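Local atomic coordinates of ofchtiv-allosamidin (Ostrinia furnacalis, PDB entry 6JMB), a protein that probably hydrolyses chitin as a group IV insect chitinase of glycosyl hydrolase family 18, and binds the inhibitor allosamidin. Residues P362-N365 with T366-V370. Sequence-based numbering, arbitrary orientation.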
# COMPACT_ATOMS: atom_id res chain seq x y z
N PRO A 362 -2.23 -1.96 -17.10
CA PRO A 362 -1.71 -3.33 -17.26
C PRO A 362 -1.50 -4.05 -15.94
O PRO A 362 -1.78 -5.26 -15.85
CB PRO A 362 -0.39 -3.12 -18.01
CG PRO A 362 0.02 -1.72 -17.67
CD PRO A 362 -1.27 -0.95 -17.59
N LEU A 363 -1.01 -3.36 -14.92
CA LEU A 363 -0.80 -4.04 -13.64
C LEU A 363 -2.13 -4.43 -13.01
O LEU A 363 -2.28 -5.55 -12.51
CB LEU A 363 -0.01 -3.14 -12.69
CG LEU A 363 1.40 -2.77 -13.17
CD1 LEU A 363 2.12 -1.99 -12.08
CD2 LEU A 363 2.18 -4.02 -13.57
N LEU A 364 -3.11 -3.52 -13.03
CA LEU A 364 -4.40 -3.79 -12.41
C LEU A 364 -5.17 -4.85 -13.18
O LEU A 364 -5.80 -5.73 -12.58
CB LEU A 364 -5.18 -2.49 -12.29
CG LEU A 364 -6.46 -2.51 -11.46
CD1 LEU A 364 -6.26 -3.16 -10.10
CD2 LEU A 364 -6.98 -1.10 -11.29
N ASN A 365 -5.13 -4.80 -14.52
CA ASN A 365 -5.76 -5.87 -15.30
C ASN A 365 -5.10 -7.21 -15.03
O ASN A 365 -5.79 -8.24 -14.94
CB ASN A 365 -5.72 -5.53 -16.80
CG ASN A 365 -6.89 -4.68 -17.23
OD1 ASN A 365 -8.04 -5.13 -17.22
ND2 ASN A 365 -6.61 -3.44 -17.61
N THR A 366 -3.78 -7.23 -14.86
CA THR A 366 -3.09 -8.48 -14.53
C THR A 366 -3.62 -9.06 -13.22
O THR A 366 -3.90 -10.26 -13.13
CB THR A 366 -1.58 -8.25 -14.46
OG1 THR A 366 -1.10 -7.87 -15.75
CG2 THR A 366 -0.87 -9.52 -14.02
N ILE A 367 -3.76 -8.22 -12.20
CA ILE A 367 -4.27 -8.68 -10.91
C ILE A 367 -5.65 -9.31 -11.09
O ILE A 367 -5.92 -10.41 -10.60
CB ILE A 367 -4.30 -7.53 -9.90
CG1 ILE A 367 -2.88 -7.11 -9.54
CG2 ILE A 367 -5.06 -7.94 -8.65
CD1 ILE A 367 -2.80 -5.77 -8.82
N ASN A 368 -6.54 -8.61 -11.79
CA ASN A 368 -7.91 -9.10 -11.96
C ASN A 368 -7.92 -10.41 -12.74
O ASN A 368 -8.66 -11.34 -12.40
CB ASN A 368 -8.76 -8.04 -12.66
CG ASN A 368 -9.27 -6.98 -11.70
OD1 ASN A 368 -10.35 -7.11 -11.13
ND2 ASN A 368 -8.49 -5.92 -11.51
N THR A 369 -7.10 -10.50 -13.79
CA THR A 369 -7.06 -11.69 -14.64
C THR A 369 -6.55 -12.90 -13.87
O THR A 369 -7.15 -13.98 -13.91
CB THR A 369 -6.17 -11.40 -15.85
OG1 THR A 369 -6.81 -10.44 -16.70
CG2 THR A 369 -5.89 -12.67 -16.64
N VAL A 370 -5.45 -12.73 -13.13
CA VAL A 370 -4.87 -13.88 -12.43
C VAL A 370 -5.75 -14.33 -11.27
O VAL A 370 -5.83 -15.53 -10.97
CB VAL A 370 -3.42 -13.58 -12.03
CG1 VAL A 370 -2.81 -14.77 -11.30
CG2 VAL A 370 -2.60 -13.23 -13.26
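Thr366, Asn368 and Thr369 each turn a polar side chain back onto the carbonyl of the residue four places earlier, doubling three of the backbone bonds of helix 362-373. Four successive main-chain bonds, from Thr366 N to Pro362 O up to Thr369 N to Asn365 O (2.9 Å), carry this part of the helix. Among the side-chain bonds, Thr366 OG1 donates to Pro362 O at 2.7 Å, arriving from the face of the carbonyl plane opposite to Thr366 N. Thr369 OG1, set beside its own backbone N (chi1 -69°), approaches Asn365 O from above the carbonyl plane at 3.0 Å. Asn368 ND2 reaches Leu364 O at 2.9 Å in a nearly straight bond (169°); the oxygen lies in the amide plane, but ND2 stands above the carbonyl plane, across from Asn368 N. A second ND2 bond goes to Leu32 O in a loop. Van der Waals contact is slight: the Leu364 side chain runs alongside that of Asn368, CD1 3.8 Å from ND2, while Ile367 CG1 lies 3.4 Å from Leu363 O. Leu364 and Ile367 face Val6 of strand 5-11 and Phe249 of strand 243-256, seating the helix against the family's TIM barrel. Without the amide, as with an alanine here, Leu32 O would probably lose this donor and Leu364 O its second one from the helix. The carbonyls of Pro362, Leu364 and Asn365 thus each take two donors from within the helix, and Asn368 ties it to its neighbouring loop.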